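Local coordinates for protein flavin-dependent monooxygenase, oxygenase subunit HsaA (Rhodococcus sp., PDB 2RFQ) that hydroxylates the phenolic ring of the secosteroid 3-HSA ortho to its hydroxyl group, using reduced flavin and molecular oxygen, during bacterial breakdown of cholesterol, at residues 55-60 and 222-227; 62-67 and 303-308; 95-100 and 227-232; 105-108 and 113-116. One frame throughout, in Å; residues are numbered along the deposited sequence.

Contact 1: 55-60 and 222-227; sequences PEQWGG and ERNTAP
Arg223 and Gln57 meet where the loop 222-227 comes up to the short 3-10 turn at 56-57. The guanidinium of Arg223 lies almost parallel to the Gln57 amide, the two planes 9° apart, with NH2 3.1 Å from Gln57 OE1; the angle is too poor for a hydrogen bond, and OE1 accepts instead from Gln101 NE2. Asn224, next along, does the joining. Its OD1 accepts from Gln57 NE2 at 2.9 Å over a fairly straight N-H path (161°); OD1 lies close to the plane of the Gln57 amide, whereas the donor NE2 stands tilted from the Asn224 carbonyl plane. Gln57 reaches it because CG sits between the backbone N and carbonyl carbon (chi1 68°) and the chain then runs extended. A water donates to the same OD1 at 2.8 Å and accepts from Gln57 N, while Pro55 CB packs 3.3 Å from this oxygen. A short amide suits the place: Asn224 ND2 also binds Ala97 O and Gln104 OE1, so both ends of the buried group are used. On the other segment, Pro55 O takes Trp58 N and Gly60 N from opposite faces of its plane. The contact is plain loop-to-loop packing held by side-chain amides, linking the helical N-terminal domain of the acyl-CoA dehydrogenase fold to the connection leading into helix 233-266.

Contact 2: 62-67 and 303-308; sequences QADPVL and DEYALL
Asp64 and Tyr305 mark the closest backbone approach, their CA atoms 7.5 Å apart, where the start of helix 65-76 meets the flank of helix 277-309. Asp64 is the N-cap of the first helix: its OD1 accepts from Val66 N at 3.0 Å, from above the carboxylate plane, and an aspartate suits this place because its short side chain reaches forward to that N-H in the first turn. Proline follows naturally in that turn, since Pro65 needs no N-H partner there. Its CD sits over the centre of the Tyr305 ring, 3.4 Å from the centroid and 12° off the normal, a close CH-pi contact suited to the C-H bonds beside the proline nitrogen. Tyr305 presents this face with CG anti to its own N (chi1 -173°), which sends the ring toward the cap. Asp64 OD1 approaches CD2 of the ring obliquely at 3.7 Å, its carboxylate inclined 29° to the ring plane. At the far end a water lying in the ring plane bridges Tyr305 OH, 2.8 Å away, and Gln62 O, to which it donates at 2.9 Å, so the phenol meets the incoming loop through a water. The whole is a capped helix N-terminus packed on an aromatic ring, joining the N-terminal helical domain to the C-terminal helix bundle of the acyl-CoA dehydrogenase fold.

Contact 3: 95-100 and 227-232; sequences HLALFS and PVYKMP
Tyr229, on the 3-10 turn 227-230, packs against Ala97 and Leu98 at the end of helix 80-96, and its side chain can be followed outward from CB. That first carbon meets Leu98 CD2 at 4.0 Å, and the same methyl lies 3.5 Å from Tyr229 O, so the leucine branch rests against both backbone and side chain at the root of the tyrosine. In Leu98, CG beside the backbone N (chi1 -54°) brings the CD2 branch to the turn. Beyond CB, CG is only brushed; CD1 and CE1 carry the contact, with Ala97 CB 3.6 Å from CD1 and 3.5 Å from CE1. The methyl stands over the ring face, toward its rim, as a CH-pi contact 3.8 Å from the centroid. A small alanine fits here, since its methyl alone fills the distance between the helix end and the ring. Val228 CG1 lies over the centre of the opposite face, so the ring is sandwiched between methyl groups. At the tip, Tyr229 OH is hydrogen-bonded to Leu53 O, giving this buried hydroxyl a partner. A leucine in place of this tyrosine is likely to leave Leu53 O without this hydroxyl and open a gap beneath Ala97 where the ring had lain. Around the ring, Trp94 and Pro55 add to the apolar setting, while His95 ND1 is hydrogen-bonded to the OH of Tyr120, an FMN-binding residue by similarity. The contact is buried packing between the N-terminal helical domain, at the type I turn Leu96 to Phe99, and the connection leading to helix 233-266.

Contact 4: 105-108 and 113-116; sequences EDVW and DVRI
The indole of Trp108 is met at its edge by Val114 and on one face by its neighbour Val107, whose CG1 stands 3.7 Å above the plane, toward the rim. At the edge, NE1 donates to Val114 O at 3.0 Å with an N-H...O angle of 161°; the oxygen lies nearly in the indole plane, although the donor is tilted 29° from the carbonyl plane. Ile116 CD1 comes obliquely to the benzo part, 4.1 Å from CZ2, and Trp58 also meets the indole. With CG beside the backbone N (chi1 -73°) and the ring turned about the next bond, NE1 faces the returning chain. The Val107 side chain stands between its helix and that chain: its CG1 touches Val114 CG1 at 3.8 Å and Ile116 CD1 at 4.0 Å. The branched valines put methyls close to their own backbones, while the longer arm of Ile116 brings CD1 to both Val107 and Trp108. Tryptophan joins a broad apolar surface to one donor. A phenylalanine here has no N-H, and Val114 O would probably be left without its mate and Ile116 CD1 with less to pack on. The arrangement is a tight helix-to-strand connection: the last turn of helix 101-108 packs on the lead into strand 116-119, where the helical domain passes into the beta domain near Ser118, an FMN-binding residue by similarity.

Overall arrangement
From the N terminus, the loop 55-60 is met by 222-227, so contact 1 closes a loop, with 161 residues between its segments, that takes in the whole beta region. Contact 2 starts just after, at 62-67, but closes later on helix 277-309; contacts 1 and 2 therefore cross. Contact 3, from the end of helix 80-96 to 227-232, is nested inside contact 2 and crosses contact 1, sharing Pro227 with it. Contact 4 is a local closure nested within all three. Contacts 1, 2 and 3 touch one another, tying the N-terminal helices and the connection before helix 233-266 to the C-terminal bundle. Contact 4 touches contact 1 through Trp58 and contact 3 through Leu96, but not contact 2.

Contact 1: 55-60 and 222-227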
loop_
_atom_site.group_PDB
_atom_site.type_symbol
_atom_site.label_atom_id
_atom_site.label_comp_id
_atom_site.label_asym_id
_atom_site.label_seq_id
_atom_site.Cartn_x
_atom_site.Cartn_y
_atom_site.Cartn_z
ATOM N N PRO A 55 23.399 12.324 -34.278
ATOM C CA PRO A 55 24.805 12.803 -34.334
ATOM C C PRO A 55 24.991 14.159 -35.005
ATOM O O PRO A 55 24.224 14.537 -35.911
ATOM C CB PRO A 55 25.540 11.680 -35.093
ATOM C CG PRO A 55 24.704 10.434 -34.774
ATOM C CD PRO A 55 23.273 10.962 -34.848
ATOM N N GLU A 56 25.993 14.895 -34.529
ATOM C CA GLU A 56 26.330 16.177 -35.129
ATOM C C GLU A 56 26.579 16.063 -36.646
ATOM O O GLU A 56 26.235 16.976 -37.405
ATOM C CB GLU A 56 27.537 16.768 -34.411
ATOM C CG GLU A 56 27.932 18.162 -34.896
ATOM C CD GLU A 56 28.861 18.131 -36.088
ATOM O OE1 GLU A 56 29.502 17.085 -36.334
ATOM O OE2 GLU A 56 28.961 19.174 -36.777
ATOM N N GLN A 57 27.150 14.943 -37.098
ATOM C CA GLN A 57 27.500 14.827 -38.532
ATOM C C GLN A 57 26.251 14.855 -39.418
ATOM O O GLN A 57 26.340 15.170 -40.609
ATOM C CB GLN A 57 28.343 13.579 -38.821
ATOM C CG GLN A 57 27.624 12.263 -38.641
ATOM C CD GLN A 57 28.374 11.117 -39.286
ATOM O OE1 GLN A 57 28.734 11.180 -40.485
ATOM N NE2 GLN A 57 28.608 10.062 -38.512
ATOM N N TRP A 58 25.091 14.539 -38.831
ATOM C CA TRP A 58 23.820 14.506 -39.564
ATOM C C TRP A 58 22.938 15.729 -39.229
ATOM O O TRP A 58 21.736 15.746 -39.507
ATOM C CB TRP A 58 23.056 13.187 -39.285
ATOM C CG TRP A 58 23.850 11.975 -39.619
ATOM C CD1 TRP A 58 24.339 11.043 -38.743
ATOM C CD2 TRP A 58 24.311 11.583 -40.920
ATOM N NE1 TRP A 58 25.055 10.079 -39.429
ATOM C CE2 TRP A 58 25.052 10.392 -40.763
ATOM C CE3 TRP A 58 24.141 12.106 -42.207
ATOM C CZ2 TRP A 58 25.642 9.725 -41.847
ATOM C CZ3 TRP A 58 24.733 11.449 -43.287
ATOM C CH2 TRP A 58 25.477 10.270 -43.094
ATOM N N GLY A 59 23.537 16.744 -38.614
ATOM C CA GLY A 59 22.815 17.957 -38.255
ATOM C C GLY A 59 22.118 17.864 -36.907
ATOM O O GLY A 59 21.280 18.699 -36.588
ATOM N N GLY A 60 22.498 16.866 -36.107
ATOM C CA GLY A 60 21.849 16.626 -34.808
ATOM C C GLY A 60 22.531 17.303 -33.636
ATOM O O GLY A 60 23.641 17.860 -33.768
ATOM N N GLU A 222 33.090 5.033 -33.966
ATOM C CA GLU A 222 34.372 5.488 -34.522
ATOM C C GLU A 222 34.272 6.961 -34.924
ATOM O O GLU A 222 35.139 7.774 -34.586
ATOM C CB GLU A 222 34.787 4.623 -35.716
ATOM C CG GLU A 222 36.126 5.037 -36.308
ATOM C CD GLU A 222 36.510 4.257 -37.576
ATOM O OE1 GLU A 222 35.685 3.459 -38.092
ATOM O OE2 GLU A 222 37.639 4.474 -38.072
ATOM N N ARG A 223 33.187 7.299 -35.614
ATOM C CA ARG A 223 32.949 8.678 -36.037
ATOM C C ARG A 223 32.015 9.434 -35.091
ATOM O O ARG A 223 32.134 10.643 -34.946
ATOM C CB ARG A 223 32.440 8.712 -37.487
ATOM C CG ARG A 223 33.482 8.213 -38.489
ATOM C CD ARG A 223 33.132 8.539 -39.937
ATOM N NE ARG A 223 32.488 9.850 -40.055
ATOM C CZ ARG A 223 32.321 10.516 -41.194
ATOM N NH1 ARG A 223 32.762 10.002 -42.340
ATOM N NH2 ARG A 223 31.725 11.706 -41.179
ATOM N N ASN A 224 31.078 8.726 -34.451
ATOM C CA ASN A 224 30.163 9.382 -33.522
ATOM C C ASN A 224 30.716 9.265 -32.101
ATOM O O ASN A 224 30.381 8.342 -31.355
ATOM C CB ASN A 224 28.747 8.804 -33.649
ATOM C CG ASN A 224 28.139 9.052 -35.024
ATOM O OD1 ASN A 224 28.339 10.110 -35.618
ATOM N ND2 ASN A 224 27.379 8.078 -35.530
ATOM N N THR A 225 31.583 10.213 -31.760
ATOM C CA THR A 225 32.417 10.117 -30.557
ATOM C C THR A 225 31.799 10.799 -29.328
ATOM O O THR A 225 32.401 10.761 -28.228
ATOM C CB THR A 225 33.832 10.728 -30.812
ATOM O OG1 THR A 225 33.667 12.112 -31.132
ATOM C CG2 THR A 225 34.527 10.018 -31.984
ATOM N N ALA A 226 30.622 11.420 -29.494
ATOM C CA ALA A 226 29.994 12.148 -28.383
ATOM C C ALA A 226 29.735 11.199 -27.197
ATOM O O ALA A 226 29.399 10.020 -27.402
ATOM C CB ALA A 226 28.704 12.820 -28.811
ATOM N N PRO A 227 29.917 11.694 -25.960
ATOM C CA PRO A 227 29.752 10.788 -24.800
ATOM C C PRO A 227 28.353 10.180 -24.670
ATOM O O PRO A 227 28.220 9.089 -24.106
ATOM C CB PRO A 227 30.101 11.670 -23.589
ATOM C CG PRO A 227 29.916 13.120 -24.104
ATOM C CD PRO A 227 30.389 13.037 -25.538
HETATM O O HOH W 1 28.780 12.890 -35.521
#

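Contact 2: 62-67 and 303-308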
loop_
_atom_site.group_PDB
_atom_site.type_symbol
_atom_site.label_atom_id
_atom_site.label_comp_id
_atom_site.label_asym_id
_atom_site.label_seq_id
_atom_site.Cartn_x
_atom_site.Cartn_y
_atom_site.Cartn_z
ATOM N N GLN A 62 23.272 15.686 -30.702
ATOM C CA GLN A 62 23.955 14.705 -29.822
ATOM C C GLN A 62 23.952 15.143 -28.354
ATOM O O GLN A 62 24.997 15.279 -27.697
ATOM C CB GLN A 62 25.366 14.362 -30.319
ATOM C CG GLN A 62 26.234 15.563 -30.651
ATOM C CD GLN A 62 27.527 15.152 -31.304
ATOM O OE1 GLN A 62 27.547 14.282 -32.191
ATOM N NE2 GLN A 62 28.638 15.777 -30.870
ATOM N N ALA A 63 22.743 15.371 -27.851
ATOM C CA ALA A 63 22.512 16.149 -26.646
ATOM C C ALA A 63 22.807 15.374 -25.375
ATOM O O ALA A 63 22.832 14.140 -25.387
ATOM C CB ALA A 63 21.053 16.622 -26.620
ATOM N N ASP A 64 23.018 16.109 -24.288
ATOM C CA ASP A 64 22.861 15.589 -22.920
ATOM C C ASP A 64 21.547 14.783 -22.873
ATOM O O ASP A 64 20.487 15.299 -23.217
ATOM C CB ASP A 64 22.782 16.821 -21.997
ATOM C CG ASP A 64 22.700 16.481 -20.515
ATOM O OD1 ASP A 64 22.251 15.379 -20.133
ATOM O OD2 ASP A 64 23.104 17.363 -19.738
ATOM N N PRO A 65 21.608 13.496 -22.483
ATOM C CA PRO A 65 20.388 12.672 -22.502
ATOM C C PRO A 65 19.297 13.190 -21.589
ATOM O O PRO A 65 18.121 12.933 -21.865
ATOM C CB PRO A 65 20.876 11.259 -22.101
ATOM C CG PRO A 65 22.189 11.512 -21.398
ATOM C CD PRO A 65 22.794 12.737 -22.049
ATOM N N VAL A 66 19.663 13.945 -20.545
ATOM C CA VAL A 66 18.628 14.516 -19.663
ATOM C C VAL A 66 17.771 15.516 -20.454
ATOM O O VAL A 66 16.576 15.614 -20.244
ATOM C CB VAL A 66 19.182 15.116 -18.367
ATOM C CG1 VAL A 66 18.058 15.799 -17.568
ATOM C CG2 VAL A 66 19.830 13.999 -17.525
ATOM N N LEU A 67 18.384 16.254 -21.365
ATOM C CA LEU A 67 17.603 17.173 -22.202
ATOM C C LEU A 67 16.576 16.386 -23.027
ATOM O O LEU A 67 15.409 16.778 -23.100
ATOM C CB LEU A 67 18.535 17.980 -23.118
ATOM C CG LEU A 67 17.815 18.817 -24.190
ATOM C CD1 LEU A 67 16.859 19.851 -23.647
ATOM C CD2 LEU A 67 18.835 19.511 -25.086
ATOM N N ASP A 303 23.928 11.026 -13.673
ATOM C CA ASP A 303 25.117 10.448 -13.046
ATOM C C ASP A 303 25.903 9.608 -14.033
ATOM O O ASP A 303 27.137 9.715 -14.115
ATOM C CB ASP A 303 24.718 9.625 -11.821
ATOM C CG ASP A 303 24.269 10.495 -10.646
ATOM O OD1 ASP A 303 24.289 11.740 -10.743
ATOM O OD2 ASP A 303 23.942 9.910 -9.602
ATOM N N GLU A 304 25.209 8.776 -14.814
ATOM C CA GLU A 304 25.916 7.991 -15.833
ATOM C C GLU A 304 26.629 8.925 -16.813
ATOM O O GLU A 304 27.809 8.738 -17.132
ATOM C CB GLU A 304 24.962 7.064 -16.591
ATOM C CG GLU A 304 24.230 6.032 -15.698
ATOM C CD GLU A 304 23.386 5.061 -16.480
ATOM O OE1 GLU A 304 23.240 5.228 -17.709
ATOM O OE2 GLU A 304 22.844 4.116 -15.848
ATOM N N TYR A 305 25.909 9.943 -17.279
ATOM C CA TYR A 305 26.428 10.840 -18.323
ATOM C C TYR A 305 27.620 11.634 -17.808
ATOM O O TYR A 305 28.610 11.823 -18.522
ATOM C CB TYR A 305 25.320 11.788 -18.789
ATOM C CG TYR A 305 25.692 12.634 -19.978
ATOM C CD1 TYR A 305 26.049 12.044 -21.211
ATOM C CD2 TYR A 305 25.679 14.033 -19.884
ATOM C CE1 TYR A 305 26.384 12.832 -22.321
ATOM C CE2 TYR A 305 25.998 14.821 -20.980
ATOM C CZ TYR A 305 26.349 14.226 -22.188
ATOM O OH TYR A 305 26.671 15.025 -23.259
ATOM N N ALA A 306 27.527 12.093 -16.560
ATOM C CA ALA A 306 28.654 12.845 -15.958
ATOM C C ALA A 306 29.930 12.010 -15.938
ATOM O O ALA A 306 31.029 12.529 -16.183
ATOM C CB ALA A 306 28.306 13.307 -14.551
ATOM N N LEU A 307 29.791 10.716 -15.631
ATOM C CA LEU A 307 30.962 9.847 -15.601
ATOM C C LEU A 307 31.562 9.741 -16.999
ATOM O O LEU A 307 32.764 9.831 -17.164
ATOM C CB LEU A 307 30.605 8.470 -15.027
ATOM C CG LEU A 307 30.281 8.467 -13.539
ATOM C CD1 LEU A 307 29.560 7.168 -13.186
ATOM C CD2 LEU A 307 31.593 8.573 -12.756
ATOM N N LEU A 308 30.715 9.561 -18.012
ATOM C CA LEU A 308 31.180 9.454 -19.381
ATOM C C LEU A 308 31.888 10.731 -19.840
ATOM O O LEU A 308 32.927 10.667 -20.475
ATOM C CB LEU A 308 30.031 9.124 -20.328
ATOM C CG LEU A 308 29.437 7.718 -20.071
ATOM C CD1 LEU A 308 28.177 7.578 -20.923
ATOM C CD2 LEU A 308 30.461 6.649 -20.431
HETATM O O HOH W 2 26.913 14.020 -25.908
#

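Contact 3: 95-100 and 227-232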
loop_
_atom_site.group_PDB
_atom_site.type_symbol
_atom_site.label_atom_id
_atom_site.label_comp_id
_atom_site.label_asym_id
_atom_site.label_seq_id
_atom_site.Cartn_x
_atom_site.Cartn_y
_atom_site.Cartn_z
ATOM N N HIS A 95 20.146 5.115 -31.389
ATOM C CA HIS A 95 20.513 3.733 -31.744
ATOM C C HIS A 95 21.216 3.684 -33.105
ATOM O O HIS A 95 22.254 3.020 -33.251
ATOM C CB HIS A 95 19.261 2.831 -31.750
ATOM C CG HIS A 95 19.571 1.362 -31.833
ATOM N ND1 HIS A 95 18.585 0.412 -31.979
ATOM C CD2 HIS A 95 20.746 0.681 -31.777
ATOM C CE1 HIS A 95 19.131 -0.795 -32.014
ATOM N NE2 HIS A 95 20.441 -0.662 -31.877
ATOM N N LEU A 96 20.698 4.423 -34.088
ATOM C CA LEU A 96 21.309 4.388 -35.415
ATOM C C LEU A 96 22.744 4.924 -35.424
ATOM O O LEU A 96 23.552 4.513 -36.247
ATOM C CB LEU A 96 20.452 5.135 -36.439
ATOM C CG LEU A 96 20.870 4.944 -37.903
ATOM C CD1 LEU A 96 20.802 3.489 -38.336
ATOM C CD2 LEU A 96 20.037 5.830 -38.853
ATOM N N ALA A 97 23.055 5.850 -34.518
ATOM C CA ALA A 97 24.413 6.393 -34.381
ATOM C C ALA A 97 25.449 5.307 -34.099
ATOM O O ALA A 97 26.638 5.532 -34.297
ATOM C CB ALA A 97 24.443 7.419 -33.262
ATOM N N LEU A 98 24.978 4.156 -33.598
ATOM C CA LEU A 98 25.850 3.048 -33.233
ATOM C C LEU A 98 26.068 2.086 -34.399
ATOM O O LEU A 98 27.044 1.328 -34.396
ATOM C CB LEU A 98 25.314 2.291 -32.007
ATOM C CG LEU A 98 25.014 3.106 -30.738
ATOM C CD1 LEU A 98 24.314 2.240 -29.689
ATOM C CD2 LEU A 98 26.295 3.657 -30.179
ATOM N N PHE A 99 25.180 2.126 -35.396
ATOM C CA PHE A 99 25.344 1.296 -36.586
ATOM C C PHE A 99 26.534 1.814 -37.402
ATOM O O PHE A 99 27.045 2.921 -37.167
ATOM C CB PHE A 99 24.094 1.310 -37.483
ATOM C CG PHE A 99 22.966 0.408 -37.016
ATOM C CD1 PHE A 99 22.589 -0.716 -37.766
ATOM C CD2 PHE A 99 22.233 0.728 -35.866
ATOM C CE1 PHE A 99 21.491 -1.524 -37.356
ATOM C CE2 PHE A 99 21.151 -0.079 -35.451
ATOM C CZ PHE A 99 20.773 -1.192 -36.200
ATOM N N SER A 100 26.945 1.016 -38.379
ATOM C CA SER A 100 28.029 1.410 -39.277
ATOM C C SER A 100 27.731 2.764 -39.923
ATOM O O SER A 100 26.551 3.133 -40.144
ATOM C CB SER A 100 28.206 0.347 -40.368
ATOM O OG SER A 100 27.086 0.366 -41.248
ATOM N N PRO A 227 29.917 11.694 -25.960
ATOM C CA PRO A 227 29.752 10.788 -24.800
ATOM C C PRO A 227 28.353 10.180 -24.670
ATOM O O PRO A 227 28.220 9.089 -24.106
ATOM C CB PRO A 227 30.101 11.670 -23.589
ATOM C CG PRO A 227 29.916 13.120 -24.104
ATOM C CD PRO A 227 30.389 13.037 -25.538
ATOM N N VAL A 228 27.324 10.840 -25.196
ATOM C CA VAL A 228 25.976 10.272 -25.078
ATOM C C VAL A 228 25.888 8.870 -25.729
ATOM O O VAL A 228 25.107 8.020 -25.270
ATOM C CB VAL A 228 24.881 11.230 -25.636
ATOM C CG1 VAL A 228 24.986 11.379 -27.163
ATOM C CG2 VAL A 228 23.485 10.740 -25.237
ATOM N N TYR A 229 26.706 8.611 -26.760
ATOM C CA TYR A 229 26.617 7.312 -27.466
ATOM C C TYR A 229 27.310 6.172 -26.711
ATOM O O TYR A 229 27.224 5.014 -27.138
ATOM C CB TYR A 229 27.089 7.410 -28.936
ATOM C CG TYR A 229 26.324 8.471 -29.667
ATOM C CD1 TYR A 229 24.928 8.367 -29.812
ATOM C CD2 TYR A 229 26.957 9.617 -30.151
ATOM C CE1 TYR A 229 24.172 9.379 -30.408
ATOM C CE2 TYR A 229 26.231 10.616 -30.773
ATOM C CZ TYR A 229 24.844 10.494 -30.911
ATOM O OH TYR A 229 24.109 11.485 -31.503
ATOM N N LYS A 230 27.959 6.489 -25.584
ATOM C CA LYS A 230 28.592 5.462 -24.746
ATOM C C LYS A 230 27.664 5.077 -23.579
ATOM O O LYS A 230 28.029 4.251 -22.727
ATOM C CB LYS A 230 29.954 5.939 -24.252
ATOM C CG LYS A 230 30.902 6.129 -25.418
ATOM C CD LYS A 230 32.278 6.585 -24.976
ATOM C CE LYS A 230 33.234 6.556 -26.178
ATOM N NZ LYS A 230 32.987 7.670 -27.153
HETATM N N MSE A 231 26.484 5.700 -23.531
HETATM C CA MSE A 231 25.505 5.353 -22.491
HETATM C C MSE A 231 25.016 3.913 -22.672
HETATM O O MSE A 231 24.856 3.473 -23.797
HETATM C CB MSE A 231 24.300 6.300 -22.534
HETATM C CG MSE A 231 24.656 7.725 -22.168
HETATM SE SE MSE A 231 24.700 7.964 -20.214
HETATM C CE MSE A 231 22.761 7.776 -19.858
ATOM N N PRO A 232 24.771 3.194 -21.558
ATOM C CA PRO A 232 24.303 1.815 -21.651
ATOM C C PRO A 232 22.870 1.710 -22.158
ATOM O O PRO A 232 22.005 2.457 -21.698
ATOM C CB PRO A 232 24.432 1.294 -20.200
ATOM C CG PRO A 232 24.301 2.493 -19.351
ATOM C CD PRO A 232 24.968 3.620 -20.160
#

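Contact 4: 105-108 and 113-116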
loop_
_atom_site.group_PDB
_atom_site.type_symbol
_atom_site.label_atom_id
_atom_site.label_comp_id
_atom_site.label_asym_id
_atom_site.label_seq_id
_atom_site.Cartn_x
_atom_site.Cartn_y
_atom_site.Cartn_z
ATOM N N GLU A 105 24.500 6.472 -43.497
ATOM C CA GLU A 105 24.431 7.087 -44.812
ATOM C C GLU A 105 23.206 6.565 -45.592
ATOM O O GLU A 105 22.495 7.338 -46.241
ATOM C CB GLU A 105 25.735 6.844 -45.588
ATOM C CG GLU A 105 25.698 7.351 -47.038
ATOM C CD GLU A 105 25.795 8.869 -47.173
ATOM O OE1 GLU A 105 26.352 9.536 -46.267
ATOM O OE2 GLU A 105 25.321 9.399 -48.212
ATOM N N ASP A 106 22.945 5.259 -45.518
ATOM C CA ASP A 106 21.740 4.691 -46.151
ATOM C C ASP A 106 20.460 5.398 -45.727
ATOM O O ASP A 106 19.597 5.684 -46.554
ATOM C CB ASP A 106 21.617 3.193 -45.860
ATOM C CG ASP A 106 22.674 2.354 -46.561
ATOM O OD1 ASP A 106 23.361 2.846 -47.472
ATOM O OD2 ASP A 106 22.799 1.177 -46.187
ATOM N N VAL A 107 20.361 5.673 -44.427
ATOM C CA VAL A 107 19.172 6.274 -43.849
ATOM C C VAL A 107 19.096 7.784 -44.062
ATOM O O VAL A 107 18.048 8.298 -44.483
ATOM C CB VAL A 107 19.074 5.920 -42.348
ATOM C CG1 VAL A 107 17.883 6.614 -41.702
ATOM C CG2 VAL A 107 18.983 4.377 -42.194
ATOM N N TRP A 108 20.201 8.473 -43.778
ATOM C CA TRP A 108 20.192 9.939 -43.681
ATOM C C TRP A 108 20.973 10.658 -44.779
ATOM O O TRP A 108 21.001 11.903 -44.813
ATOM C CB TRP A 108 20.746 10.378 -42.319
ATOM C CG TRP A 108 19.817 10.123 -41.143
ATOM C CD1 TRP A 108 18.447 10.262 -41.119
ATOM C CD2 TRP A 108 20.205 9.743 -39.819
ATOM N NE1 TRP A 108 17.958 9.953 -39.857
ATOM C CE2 TRP A 108 19.015 9.636 -39.043
ATOM C CE3 TRP A 108 21.441 9.459 -39.213
ATOM C CZ2 TRP A 108 19.032 9.277 -37.687
ATOM C CZ3 TRP A 108 21.460 9.106 -37.862
ATOM C CH2 TRP A 108 20.260 9.018 -37.111
ATOM N N ASP A 113 16.176 14.222 -41.846
ATOM C CA ASP A 113 14.930 14.168 -41.050
ATOM C C ASP A 113 14.217 12.816 -41.123
ATOM O O ASP A 113 13.153 12.647 -40.554
ATOM C CB ASP A 113 13.960 15.280 -41.480
ATOM C CG ASP A 113 14.467 16.656 -41.129
ATOM O OD1 ASP A 113 14.707 16.926 -39.931
ATOM O OD2 ASP A 113 14.639 17.465 -42.061
ATOM N N VAL A 114 14.783 11.855 -41.845
ATOM C CA VAL A 114 14.145 10.536 -41.928
ATOM C C VAL A 114 14.023 9.904 -40.523
ATOM O O VAL A 114 14.926 10.046 -39.699
ATOM C CB VAL A 114 14.924 9.631 -42.905
ATOM C CG1 VAL A 114 14.539 8.156 -42.740
ATOM C CG2 VAL A 114 14.688 10.119 -44.348
ATOM N N ARG A 115 12.903 9.218 -40.280
ATOM C CA ARG A 115 12.606 8.571 -39.000
ATOM C C ARG A 115 12.608 7.047 -39.141
ATOM O O ARG A 115 12.397 6.490 -40.236
ATOM C CB ARG A 115 11.246 9.026 -38.474
ATOM C CG ARG A 115 11.245 10.468 -37.979
ATOM C CD ARG A 115 9.876 10.848 -37.444
ATOM N NE ARG A 115 8.906 11.177 -38.487
ATOM C CZ ARG A 115 8.800 12.386 -39.054
ATOM N NH1 ARG A 115 9.643 13.379 -38.724
ATOM N NH2 ARG A 115 7.873 12.595 -39.987
ATOM N N ILE A 116 12.822 6.404 -38.007
ATOM C CA ILE A 116 12.961 4.946 -37.930
ATOM C C ILE A 116 12.015 4.492 -36.824
ATOM O O ILE A 116 11.944 5.156 -35.783
ATOM C CB ILE A 116 14.434 4.598 -37.503
ATOM C CG1 ILE A 116 15.447 5.119 -38.530
ATOM C CG2 ILE A 116 14.655 3.101 -37.332
ATOM C CD1 ILE A 116 16.141 6.382 -38.072
#